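Local structure of thiosulfate sulfurtransferase (Pseudomonas aeruginosa, 1YT8) at residues D111-S116 with R492-T497; K117-L122 with S199-Q204; L132-V137 with A228-E233; V148-R153 with G165-P170; A194-S199 with L218-I223. The protein probably transfers sulfur from thiosulfate to cyanide, a reaction that would detoxify cyanide. All blocks are in the same frame, centred on the assembly; numbering follows the deposited sequence.

Contact 1 of 5, residues D111-S116 with R492-T497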
# COMPACT_ATOMS: atom_id res chain seq x y z
N ASP A 111 -1.15 -6.65 -12.00
CA ASP A 111 -0.45 -6.56 -10.72
C ASP A 111 -0.84 -5.32 -9.92
O ASP A 111 -1.82 -4.65 -10.26
CB ASP A 111 1.07 -6.62 -10.91
CG ASP A 111 1.77 -7.38 -9.80
OD1 ASP A 111 1.98 -6.82 -8.71
OD2 ASP A 111 2.10 -8.57 -10.02
N VAL A 112 -0.09 -5.02 -8.86
CA VAL A 112 -0.37 -3.86 -8.01
C VAL A 112 0.82 -2.91 -7.88
O VAL A 112 1.96 -3.30 -8.15
CB VAL A 112 -0.80 -4.32 -6.59
CG1 VAL A 112 -2.05 -5.18 -6.68
CG2 VAL A 112 0.34 -5.09 -5.92
N ASN A 113 0.54 -1.67 -7.47
CA ASN A 113 1.56 -0.63 -7.29
C ASN A 113 2.40 -0.51 -8.56
O ASN A 113 3.63 -0.37 -8.51
CB ASN A 113 2.47 -0.97 -6.10
CG ASN A 113 1.68 -1.37 -4.85
OD1 ASN A 113 1.96 -2.40 -4.24
ND2 ASN A 113 0.70 -0.54 -4.47
N VAL A 114 1.72 -0.52 -9.70
CA VAL A 114 2.37 -0.47 -11.00
C VAL A 114 3.22 0.78 -11.28
O VAL A 114 4.34 0.66 -11.79
CB VAL A 114 1.33 -0.68 -12.13
CG1 VAL A 114 2.02 -0.69 -13.49
CG2 VAL A 114 0.61 -2.01 -11.89
N PRO A 115 2.71 1.98 -10.95
CA PRO A 115 3.55 3.15 -11.21
C PRO A 115 4.90 3.04 -10.51
O PRO A 115 5.95 3.31 -11.10
CB PRO A 115 2.71 4.30 -10.66
CG PRO A 115 1.30 3.83 -10.92
CD PRO A 115 1.37 2.37 -10.50
N SER A 116 4.87 2.62 -9.25
CA SER A 116 6.09 2.46 -8.46
C SER A 116 7.04 1.42 -9.05
O SER A 116 8.26 1.65 -9.11
CB SER A 116 5.75 2.08 -7.02
OG SER A 116 5.01 3.09 -6.38
N ARG A 492 0.27 -11.94 -4.39
CA ARG A 492 1.53 -11.36 -4.85
C ARG A 492 2.63 -12.43 -4.92
O ARG A 492 2.97 -13.05 -3.91
CB ARG A 492 1.93 -10.22 -3.91
CG ARG A 492 0.92 -9.07 -3.86
CD ARG A 492 1.05 -8.28 -2.57
NE ARG A 492 0.28 -7.04 -2.57
CZ ARG A 492 -1.05 -6.96 -2.55
NH1 ARG A 492 -1.79 -8.05 -2.54
NH2 ARG A 492 -1.63 -5.76 -2.53
N PRO A 493 3.19 -12.65 -6.11
CA PRO A 493 4.25 -13.65 -6.30
C PRO A 493 5.52 -13.30 -5.53
O PRO A 493 6.39 -14.16 -5.34
CB PRO A 493 4.49 -13.62 -7.81
CG PRO A 493 3.18 -13.16 -8.36
CD PRO A 493 2.81 -12.06 -7.40
N TYR A 494 5.63 -12.06 -5.09
CA TYR A 494 6.80 -11.61 -4.35
C TYR A 494 6.62 -11.56 -2.84
O TYR A 494 7.42 -10.96 -2.13
CB TYR A 494 7.25 -10.24 -4.88
CG TYR A 494 6.19 -9.18 -4.80
CD1 TYR A 494 6.11 -8.32 -3.71
CD2 TYR A 494 5.25 -9.03 -5.82
CE1 TYR A 494 5.14 -7.32 -3.64
CE2 TYR A 494 4.27 -8.05 -5.76
CZ TYR A 494 4.22 -7.19 -4.67
OH TYR A 494 3.28 -6.20 -4.62
N GLU A 495 5.55 -12.19 -2.35
CA GLU A 495 5.30 -12.26 -0.91
C GLU A 495 5.13 -13.73 -0.55
O GLU A 495 4.45 -14.47 -1.26
CB GLU A 495 4.04 -11.49 -0.52
CG GLU A 495 4.08 -9.99 -0.82
CD GLU A 495 3.02 -9.21 -0.06
OE1 GLU A 495 2.02 -9.81 0.38
OE2 GLU A 495 3.18 -7.98 0.08
N GLY A 496 5.77 -14.16 0.53
CA GLY A 496 5.66 -15.55 0.94
C GLY A 496 6.56 -16.49 0.16
O GLY A 496 7.20 -16.09 -0.82
N THR A 497 6.61 -17.74 0.59
CA THR A 497 7.46 -18.74 -0.06
C THR A 497 6.68 -19.91 -0.67
O THR A 497 7.27 -20.93 -1.03
CB THR A 497 8.47 -19.31 0.95
OG1 THR A 497 9.26 -20.33 0.33
CG2 THR A 497 7.74 -19.88 2.16
O HOH W 1 4.25 -3.89 -3.67
O HOH W 2 0.97 -3.84 -2.25
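D111 meets Y494 at the rim of its ring: OD1 sits 3.9 Å from CE2, and the carboxylate and ring planes are only 26° apart. The same OD1 accepts the V112 N-H on its anti side at 2.7 Å and also takes the ammonium of K117, while OD2 goes to Y490 OH. Next comes V112, whose side chain does most of the packing. Its CG2 branch, set between the backbone N and the carbonyl carbon, comes to 3.4 Å from Y494 OH and also touches R492 NE. The other branch, CG1, lies over one face of the R492 guanidinium. N113 then reaches across through water. One water donates to N113 OD1 and is hydrogen-bonded to Y494 OH. A second donates to N113 OD1 at 2.6 Å and accepts from R492 NH2. The other end of the N113 amide, ND2, is bonded to D315. Within the type I turn R492-E495, R492 CB lies over a face of the Y494 ring, offset toward its rim. The contact joins the start of helix 114-127 to the loop before helix 501-512. No direct hydrogen bond spans the two segments; the polar link from N113 to the Y494 and R492 side chains is made by the two waters. The charges of D111 and R492 do not pair with each other, D111 going to K117 and R492 to E32, so the contact itself is side-chain packing plus water bridges.

Contact 2 of 5, residues K117-L122 with S199-Q204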
# COMPACT_ATOMS: atom_id res chain seq x y z
N LYS A 117 6.50 0.28 -9.46
CA LYS A 117 7.32 -0.78 -10.02
C LYS A 117 7.84 -0.47 -11.41
O LYS A 117 8.98 -0.79 -11.75
CB LYS A 117 6.54 -2.10 -10.02
CG LYS A 117 6.09 -2.52 -8.64
CD LYS A 117 5.24 -3.77 -8.69
CE LYS A 117 4.84 -4.21 -7.29
NZ LYS A 117 3.96 -5.42 -7.34
N ALA A 118 6.99 0.15 -12.23
CA ALA A 118 7.38 0.52 -13.58
C ALA A 118 8.48 1.58 -13.48
O ALA A 118 9.44 1.57 -14.26
CB ALA A 118 6.18 1.08 -14.34
N PHE A 119 8.34 2.48 -12.51
CA PHE A 119 9.35 3.51 -12.31
C PHE A 119 10.69 2.86 -11.94
O PHE A 119 11.74 3.30 -12.40
CB PHE A 119 8.95 4.48 -11.19
CG PHE A 119 10.03 5.48 -10.86
CD1 PHE A 119 10.36 6.49 -11.76
CD2 PHE A 119 10.74 5.38 -9.67
CE1 PHE A 119 11.40 7.39 -11.48
CE2 PHE A 119 11.78 6.28 -9.38
CZ PHE A 119 12.11 7.29 -10.30
N GLY A 120 10.64 1.82 -11.12
CA GLY A 120 11.86 1.14 -10.72
C GLY A 120 12.61 0.61 -11.92
O GLY A 120 13.85 0.70 -12.00
N GLU A 121 11.88 0.05 -12.88
CA GLU A 121 12.50 -0.50 -14.07
C GLU A 121 13.09 0.63 -14.91
O GLU A 121 14.13 0.45 -15.54
CB GLU A 121 11.47 -1.29 -14.90
CG GLU A 121 10.96 -2.56 -14.22
CD GLU A 121 12.07 -3.51 -13.80
OE1 GLU A 121 13.05 -3.67 -14.57
OE2 GLU A 121 11.97 -4.12 -12.72
N LEU A 122 12.43 1.79 -14.92
CA LEU A 122 12.90 2.95 -15.67
C LEU A 122 14.24 3.43 -15.10
O LEU A 122 15.14 3.83 -15.85
CB LEU A 122 11.88 4.09 -15.60
CG LEU A 122 12.21 5.35 -16.41
CD1 LEU A 122 12.25 5.01 -17.90
CD2 LEU A 122 11.16 6.42 -16.15
N SER A 199 14.99 -3.14 -4.55
CA SER A 199 16.44 -3.33 -4.59
C SER A 199 17.08 -2.33 -5.55
O SER A 199 18.18 -1.85 -5.30
CB SER A 199 16.81 -4.77 -5.00
OG SER A 199 16.59 -5.01 -6.39
N ILE A 200 16.38 -2.02 -6.64
CA ILE A 200 16.88 -1.06 -7.62
C ILE A 200 16.86 0.35 -7.01
O ILE A 200 17.85 1.08 -7.08
CB ILE A 200 16.01 -1.05 -8.91
CG1 ILE A 200 16.16 -2.38 -9.65
CG2 ILE A 200 16.44 0.11 -9.82
CD1 ILE A 200 15.14 -2.58 -10.77
N ILE A 201 15.74 0.71 -6.41
CA ILE A 201 15.59 2.02 -5.78
C ILE A 201 16.58 2.18 -4.63
O ILE A 201 17.19 3.24 -4.47
CB ILE A 201 14.14 2.22 -5.24
CG1 ILE A 201 13.14 2.16 -6.40
CG2 ILE A 201 14.03 3.54 -4.50
CD1 ILE A 201 13.33 3.25 -7.44
N GLY A 202 16.76 1.12 -3.85
CA GLY A 202 17.69 1.18 -2.73
C GLY A 202 19.13 1.32 -3.18
O GLY A 202 19.90 2.09 -2.62
N THR A 203 19.51 0.55 -4.20
CA THR A 203 20.88 0.61 -4.71
C THR A 203 21.14 1.98 -5.31
O THR A 203 22.17 2.60 -5.03
CB THR A 203 21.12 -0.47 -5.77
OG1 THR A 203 20.94 -1.77 -5.19
CG2 THR A 203 22.54 -0.37 -6.33
N GLN A 204 20.21 2.47 -6.12
CA GLN A 204 20.39 3.76 -6.75
C GLN A 204 20.35 4.89 -5.72
O GLN A 204 20.98 5.93 -5.91
CB GLN A 204 19.34 3.99 -7.85
CG GLN A 204 19.71 5.14 -8.80
CD GLN A 204 21.07 4.95 -9.48
OE1 GLN A 204 21.91 5.85 -9.49
NE2 GLN A 204 21.29 3.77 -10.04
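The phenyl ring of F119 receives I201 CD1, which lies 3.9 Å from CE2 and almost as close to CD2, the two side chains crossing at about a right angle; F526 meets the same ring edge-to-face. The second flat group, the E121 carboxylate, puts OE2 4.0 Å from I200 CD1 while forming a salt bridge to R196 NE. These contacts belong to a packed helix pair: helix 114-127 lies against helix 197-208 of a rhodanese-like domain, with local axes 9.2 Å apart and crossing at 49°. G120 marks the point of closest backbone approach, its CA 6.3 Å from that of I201. With no side chain on G120, the isoleucines come up to its backbone, and I200 CG2 rests 3.4 Å from G120 O. F119 CG stands anti to the backbone N (chi1 174°), and from there the ring comes nearer to I201; M345 and Q344 touch the ring as well. E121 folds back at chi2 (-55°), bringing CD round so that the carboxylate lies near I200. Within the second helix, S199 O accepts both T203 N and T203 OG1, the hydroxyl at 2.8 Å, and the two donors arrive from opposite faces of the carbonyl plane.

Contact 3 of 5, residues L132-V137 with A228-E233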
# COMPACT_ATOMS: atom_id res chain seq x y z
N LEU A 132 24.01 -7.94 -9.15
CA LEU A 132 24.79 -9.17 -9.05
C LEU A 132 23.84 -10.35 -9.13
O LEU A 132 22.75 -10.32 -8.56
CB LEU A 132 25.53 -9.22 -7.71
CG LEU A 132 26.68 -8.23 -7.53
CD1 LEU A 132 27.11 -8.22 -6.07
CD2 LEU A 132 27.83 -8.63 -8.44
N ALA A 133 24.25 -11.39 -9.85
CA ALA A 133 23.41 -12.58 -9.98
C ALA A 133 23.36 -13.31 -8.65
O ALA A 133 24.29 -13.21 -7.85
CB ALA A 133 23.98 -13.51 -11.05
N ALA A 134 22.27 -14.03 -8.41
CA ALA A 134 22.14 -14.80 -7.17
C ALA A 134 23.39 -15.66 -6.97
O ALA A 134 23.91 -15.79 -5.85
CB ALA A 134 20.91 -15.68 -7.23
N GLU A 135 23.87 -16.26 -8.06
CA GLU A 135 25.05 -17.12 -8.00
C GLU A 135 26.31 -16.35 -7.63
O GLU A 135 27.19 -16.89 -6.95
CB GLU A 135 25.27 -17.82 -9.35
CG GLU A 135 24.20 -18.84 -9.71
CD GLU A 135 22.98 -18.23 -10.39
OE1 GLU A 135 22.91 -16.99 -10.51
OE2 GLU A 135 22.09 -19.00 -10.81
N GLU A 136 26.40 -15.10 -8.07
CA GLU A 136 27.58 -14.30 -7.75
C GLU A 136 27.58 -13.95 -6.26
O GLU A 136 28.63 -13.96 -5.62
CB GLU A 136 27.61 -13.02 -8.58
CG GLU A 136 27.91 -13.26 -10.05
CD GLU A 136 27.95 -11.98 -10.85
OE1 GLU A 136 26.88 -11.35 -11.03
OE2 GLU A 136 29.06 -11.59 -11.31
N VAL A 137 26.41 -13.64 -5.72
CA VAL A 137 26.30 -13.29 -4.31
C VAL A 137 26.56 -14.54 -3.47
O VAL A 137 27.19 -14.46 -2.41
CB VAL A 137 24.91 -12.70 -3.99
CG1 VAL A 137 24.79 -12.38 -2.50
CG2 VAL A 137 24.70 -11.44 -4.82
N ALA A 228 17.53 -19.84 -8.37
CA ALA A 228 18.92 -20.25 -8.54
C ALA A 228 19.18 -21.54 -7.76
O ALA A 228 20.27 -22.11 -7.81
CB ALA A 228 19.85 -19.15 -8.06
N GLY A 229 18.16 -21.99 -7.02
CA GLY A 229 18.28 -23.21 -6.24
C GLY A 229 19.05 -23.02 -4.95
O GLY A 229 19.55 -23.98 -4.36
N GLN A 230 19.15 -21.78 -4.50
CA GLN A 230 19.87 -21.47 -3.27
C GLN A 230 18.93 -21.45 -2.07
O GLN A 230 17.71 -21.46 -2.23
CB GLN A 230 20.63 -20.16 -3.46
CG GLN A 230 21.74 -20.35 -4.48
CD GLN A 230 22.29 -19.07 -5.05
OE1 GLN A 230 22.02 -17.97 -4.55
NE2 GLN A 230 23.08 -19.20 -6.11
N GLN A 231 19.50 -21.44 -0.87
CA GLN A 231 18.70 -21.50 0.36
C GLN A 231 18.39 -20.18 1.06
O GLN A 231 19.28 -19.38 1.33
CB GLN A 231 19.40 -22.45 1.34
CG GLN A 231 18.65 -22.71 2.64
CD GLN A 231 17.36 -23.48 2.44
OE1 GLN A 231 17.32 -24.48 1.72
NE2 GLN A 231 16.28 -23.01 3.07
N LEU A 232 17.12 -19.99 1.37
CA LEU A 232 16.67 -18.80 2.08
C LEU A 232 16.62 -19.09 3.57
O LEU A 232 16.53 -20.25 3.98
CB LEU A 232 15.26 -18.41 1.61
CG LEU A 232 15.12 -17.88 0.18
CD1 LEU A 232 13.64 -17.78 -0.20
CD2 LEU A 232 15.79 -16.51 0.08
N GLU A 233 16.70 -18.04 4.38
CA GLU A 233 16.62 -18.20 5.82
C GLU A 233 15.23 -17.70 6.19
O GLU A 233 14.55 -17.07 5.37
CB GLU A 233 17.70 -17.38 6.52
CG GLU A 233 19.11 -17.82 6.15
CD GLU A 233 20.18 -17.22 7.05
OE1 GLU A 233 20.13 -16.00 7.33
OE2 GLU A 233 21.08 -17.98 7.47
O HOH W 3 22.10 -21.57 -10.21
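A134 CB packs directly on A228 CB, 3.7 Å away, methyl against methyl. Beside it, the E135 carboxylate leans over the same methyl, with OE2 3.6 Å from A228 CB. The glutamate chain bends at chi2 (85°), which carries CD back toward A228. A water completes the link: it donates to E135 OE2 at 2.6 Å and to A228 O at 3.1 Å, giving the exposed side of this contact a polar bridge. From the other segment Q230 extends its chain beyond CG and lays its amide beside the backbone of A134 and E135. The end of that amide lies against A134 O, though which of its two tips is oxygen and which nitrogen is doubtful. Q230 and E135 cross at about a right angle, their amide and carboxylate planes 81° apart.

Two helix ends meet here, both from one rhodanese-like domain. Helix 134-142 starts after A133 at the N-cap, whose N-H is taken by the anti lone pair of E136 OE1 at 2.9 Å; this is the half of a capping box in which the fourth residue's carboxylate binds the N-cap amide. On the other segment, helix 221-227 finishes in a Schellman motif, with G229 at positive phi leading the chain out toward Q230. W225 of that helix touches both V137 and Q230, and its NE1 is bonded to Q231 O. Farther along, L232 packs on W225 too, while E233 OE1 binds R238 and the G165 N-H.

Contact 4 of 5, residues V148-R153 with G165-P170; sequences VILDAR and GGISVP
I149 O receives the I167 N-H at 2.8 Å, nearly in line with the carbonyl. The ladder continues with D151 N to I167 O and V169 N to D151 O, both at 2.9 Å, so L150 with I167 and D151 with S168 form two parallel bridges. On the L150 side of the sheet, L150 CD2 touches V169 CG2 at 4.0 Å and lies beside I167 CB; L150 and V169 also touch L174 and L181 of helix 174-181. CA-H...O contacts accompany the ladder and continue past it, as from A152 CA to V169 O. This is the edge of a parallel sheet, formed by the beta-alpha-beta unit of strand 147-151, helix 155-160 and strand 167-168. A water ties D151 O, R153 O and S168 OG together; another bridges I149 N to G165 O. Further out, R153 grips the D151 carboxylate side-on in a salt bridge, NE to OD1 at 2.9 Å and NH2 to OD2 at 2.8 Å. OD1 also accepts R153 N, closing an Asx turn, while N192 binds OD2. Held through NE and NH2 by D151, and through NH2 by M161 O, the guanidinium is restrained in its rotation, with the R153 side chain about 4 Å from the bound sulfite at the nearest atoms.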
# COMPACT_ATOMS: atom_id res chain seq x y z
N VAL A 148 27.87 -6.73 2.99
CA VAL A 148 26.66 -6.82 3.79
C VAL A 148 25.49 -6.83 2.82
O VAL A 148 25.53 -6.17 1.78
CB VAL A 148 26.53 -5.63 4.78
CG1 VAL A 148 27.64 -5.71 5.83
CG2 VAL A 148 26.58 -4.30 4.05
N ILE A 149 24.47 -7.61 3.15
CA ILE A 149 23.28 -7.71 2.31
C ILE A 149 22.17 -7.04 3.10
O ILE A 149 21.80 -7.49 4.18
CB ILE A 149 22.93 -9.18 2.02
CG1 ILE A 149 24.12 -9.87 1.34
CG2 ILE A 149 21.69 -9.26 1.11
CD1 ILE A 149 23.90 -11.33 0.98
N LEU A 150 21.66 -5.94 2.55
CA LEU A 150 20.60 -5.17 3.21
C LEU A 150 19.27 -5.38 2.52
O LEU A 150 19.14 -5.16 1.31
CB LEU A 150 20.97 -3.69 3.21
CG LEU A 150 22.42 -3.40 3.64
CD1 LEU A 150 22.66 -1.90 3.64
CD2 LEU A 150 22.70 -3.98 5.02
N ASP A 151 18.27 -5.81 3.29
CA ASP A 151 16.93 -6.09 2.79
C ASP A 151 16.07 -4.83 2.94
O ASP A 151 15.77 -4.40 4.05
CB ASP A 151 16.33 -7.24 3.59
CG ASP A 151 15.15 -7.87 2.90
OD1 ASP A 151 14.23 -7.13 2.49
OD2 ASP A 151 15.13 -9.12 2.78
N ALA A 152 15.65 -4.26 1.80
CA ALA A 152 14.87 -3.02 1.78
C ALA A 152 13.36 -3.10 1.99
O ALA A 152 12.67 -2.09 1.90
CB ALA A 152 15.16 -2.27 0.47
N ARG A 153 12.85 -4.30 2.26
CA ARG A 153 11.42 -4.48 2.47
C ARG A 153 11.00 -4.18 3.90
O ARG A 153 11.81 -3.76 4.72
CB ARG A 153 11.03 -5.93 2.13
CG ARG A 153 11.39 -6.37 0.72
CD ARG A 153 11.14 -7.86 0.56
NE ARG A 153 12.09 -8.65 1.34
CZ ARG A 153 11.89 -9.92 1.70
NH1 ARG A 153 10.76 -10.53 1.37
NH2 ARG A 153 12.80 -10.57 2.41
N GLY A 165 22.38 -14.19 6.03
CA GLY A 165 23.15 -13.11 6.61
C GLY A 165 22.56 -11.72 6.40
O GLY A 165 23.09 -10.74 6.89
N GLY A 166 21.45 -11.65 5.67
CA GLY A 166 20.81 -10.37 5.40
C GLY A 166 20.41 -9.59 6.63
O GLY A 166 20.08 -10.16 7.67
N ILE A 167 20.44 -8.26 6.50
CA ILE A 167 20.09 -7.35 7.59
C ILE A 167 18.92 -6.48 7.14
O ILE A 167 18.97 -5.90 6.06
CB ILE A 167 21.29 -6.43 7.93
CG1 ILE A 167 22.50 -7.28 8.30
CG2 ILE A 167 20.91 -5.46 9.06
CD1 ILE A 167 23.82 -6.53 8.31
N SER A 168 17.89 -6.38 7.96
CA SER A 168 16.73 -5.57 7.61
C SER A 168 17.02 -4.07 7.67
O SER A 168 17.37 -3.53 8.73
CB SER A 168 15.56 -5.90 8.54
OG SER A 168 14.47 -5.01 8.31
N VAL A 169 16.89 -3.40 6.53
CA VAL A 169 17.10 -1.96 6.44
C VAL A 169 16.10 -1.42 5.42
O VAL A 169 16.45 -1.21 4.25
CB VAL A 169 18.54 -1.60 5.98
CG1 VAL A 169 18.76 -0.10 6.10
CG2 VAL A 169 19.57 -2.36 6.81
N PRO A 170 14.85 -1.18 5.85
CA PRO A 170 13.79 -0.67 4.97
C PRO A 170 14.27 0.49 4.09
O PRO A 170 15.03 1.35 4.53
CB PRO A 170 12.71 -0.25 5.96
CG PRO A 170 12.85 -1.27 7.04
CD PRO A 170 14.36 -1.32 7.23
O HOH W 4 24.95 -9.33 5.33
O HOH W 5 13.80 -5.26 5.75

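Contact 5 of 5, residues A194-S199 with L218-I223. With SO3 (sulfite ion), chain B.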
# COMPACT_ATOMS: atom_id res chain seq x y z
N ALA A 194 12.19 -8.75 -2.52
CA ALA A 194 11.68 -10.04 -2.96
C ALA A 194 11.85 -10.21 -4.46
O ALA A 194 12.18 -11.30 -4.94
CB ALA A 194 10.21 -10.17 -2.57
N GLY A 195 11.61 -9.13 -5.19
CA GLY A 195 11.75 -9.17 -6.63
C GLY A 195 12.88 -8.27 -7.07
O GLY A 195 14.06 -8.60 -6.87
N ARG A 196 12.53 -7.13 -7.65
CA ARG A 196 13.52 -6.18 -8.17
C ARG A 196 13.35 -4.73 -7.72
O ARG A 196 14.32 -4.06 -7.38
CB ARG A 196 13.48 -6.19 -9.70
CG ARG A 196 13.81 -7.52 -10.36
CD ARG A 196 13.34 -7.51 -11.81
NE ARG A 196 13.82 -6.35 -12.55
CZ ARG A 196 15.09 -6.17 -12.93
NH1 ARG A 196 16.01 -7.07 -12.63
NH2 ARG A 196 15.42 -5.07 -13.60
N THR A 197 12.11 -4.25 -7.72
CA THR A 197 11.84 -2.85 -7.43
C THR A 197 12.56 -2.16 -6.29
O THR A 197 13.34 -1.24 -6.53
CB THR A 197 10.33 -2.60 -7.25
OG1 THR A 197 9.62 -3.26 -8.31
CG2 THR A 197 10.04 -1.10 -7.31
N ARG A 198 12.30 -2.57 -5.06
CA ARG A 198 12.96 -1.92 -3.93
C ARG A 198 14.48 -2.09 -3.91
O ARG A 198 15.18 -1.26 -3.34
CB ARG A 198 12.32 -2.39 -2.61
CG ARG A 198 10.95 -1.73 -2.37
CD ARG A 198 10.15 -2.39 -1.26
NE ARG A 198 9.73 -3.74 -1.62
CZ ARG A 198 8.95 -4.52 -0.87
NH1 ARG A 198 8.49 -4.09 0.30
NH2 ARG A 198 8.65 -5.74 -1.29
N SER A 199 14.99 -3.14 -4.55
CA SER A 199 16.44 -3.33 -4.59
C SER A 199 17.08 -2.33 -5.55
O SER A 199 18.18 -1.85 -5.30
CB SER A 199 16.81 -4.77 -5.00
OG SER A 199 16.59 -5.01 -6.39
N LEU A 218 20.84 -7.19 -5.52
CA LEU A 218 20.84 -8.63 -5.71
C LEU A 218 19.79 -8.77 -6.81
O LEU A 218 18.60 -8.49 -6.58
CB LEU A 218 20.37 -9.37 -4.46
CG LEU A 218 19.99 -10.84 -4.69
CD1 LEU A 218 21.18 -11.60 -5.26
CD2 LEU A 218 19.53 -11.47 -3.37
N ARG A 219 20.21 -9.19 -7.99
CA ARG A 219 19.31 -9.32 -9.13
C ARG A 219 18.16 -10.30 -8.92
O ARG A 219 18.38 -11.50 -8.77
CB ARG A 219 20.09 -9.70 -10.38
CG ARG A 219 19.30 -9.60 -11.67
CD ARG A 219 20.19 -9.98 -12.85
NE ARG A 219 21.43 -9.22 -12.82
CZ ARG A 219 22.62 -9.71 -13.15
NH1 ARG A 219 22.74 -10.97 -13.54
NH2 ARG A 219 23.70 -8.94 -13.09
N ASN A 220 16.95 -9.77 -8.92
CA ASN A 220 15.72 -10.54 -8.76
C ASN A 220 15.42 -11.06 -7.34
O ASN A 220 14.55 -11.90 -7.15
CB ASN A 220 15.68 -11.68 -9.78
CG ASN A 220 15.82 -11.17 -11.21
OD1 ASN A 220 15.49 -10.02 -11.51
ND2 ASN A 220 16.32 -12.03 -12.10
N GLY A 221 16.16 -10.54 -6.35
CA GLY A 221 15.93 -10.88 -4.95
C GLY A 221 15.72 -12.31 -4.46
O GLY A 221 16.37 -13.24 -4.94
N THR A 222 14.84 -12.47 -3.48
CA THR A 222 14.56 -13.79 -2.92
C THR A 222 13.97 -14.73 -3.96
O THR A 222 14.18 -15.94 -3.90
CB THR A 222 13.63 -13.70 -1.67
OG1 THR A 222 12.37 -13.11 -2.03
CG2 THR A 222 14.27 -12.86 -0.59
N ILE A 223 13.25 -14.17 -4.93
CA ILE A 223 12.68 -14.96 -6.01
C ILE A 223 13.84 -15.55 -6.81
O ILE A 223 13.86 -16.74 -7.10
CB ILE A 223 11.81 -14.08 -6.95
CG1 ILE A 223 10.46 -13.80 -6.29
CG2 ILE A 223 11.62 -14.77 -8.31
CD1 ILE A 223 9.53 -12.88 -7.08
S SO3 B . 10.84 -6.01 -4.53
O1 SO3 B . 10.41 -6.83 -3.38
O2 SO3 B . 10.24 -6.50 -5.79
O3 SO3 B . 10.56 -4.56 -4.33
O HOH W 6 16.40 -7.90 -5.05
O HOH W 7 16.81 -6.88 -8.78
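R196 CG stands anti to its carbonyl carbon (chi1 -61°) and the chain bends at chi3 (52°); N220 CG takes the matching position (chi1 -56°), and the two side chains run side by side. R196 NH1 gives N220 OD1 a 3.2 Å hydrogen bond, the oxygen near the guanidinium plane though the donor is tilted from the amide carbonyl plane. NH2 of R196 is taken by E124. Between backbones, A194 O accepts I223 N at 3.1 Å, in the carbonyl plane. Two waters fill in: one donates to G195 O and L218 O, the other donates to S199 OG and accepts from N220 N. The loop curls round a sulfite that probably came from the crystallisation liquor. Its O1 is gripped by A194 N at 2.8 Å, by G195 N and by R198 NH2 at 2.9 Å; O3 takes R198 N at 2.7 Å and R198 NE at 3.0 Å, so R198 binds the anion through backbone and side chain together. This is consistent with the active-site loop of rhodanese-like domains, in which a cysteine, here C193, precedes a cradle of N-H groups. The loop lies between strand 188-192 and helix 197-208, beside the turn from strand 215-218 into helix 221-227; helix 501-512 touches R196, N220 and I223, and Q312 of helix 307-312 closes in on T197 and R198.

Overall arrangement
Contacts 1, 2, 4 and 5 are buried; contact 3 is partly exposed and farthest from the centre of the chain. Contacts 4 and 5 lie in one rhodanese-like domain, where R153 of contact 4 packs against A194 and R198 of contact 5, and contact 3 joins helix 134-142 of that domain to the chain after helix 221-227. Contacts 1 and 2 share helix 114-127, contacts 2 and 5 share helix 197-208. Their chemistry differs: mostly apolar helix packing in contact 2, a backbone ladder in contact 4, N-H groups round an anion in contact 5, water bridges beside a valine in contact 1, and touching methyls with a water in contact 3.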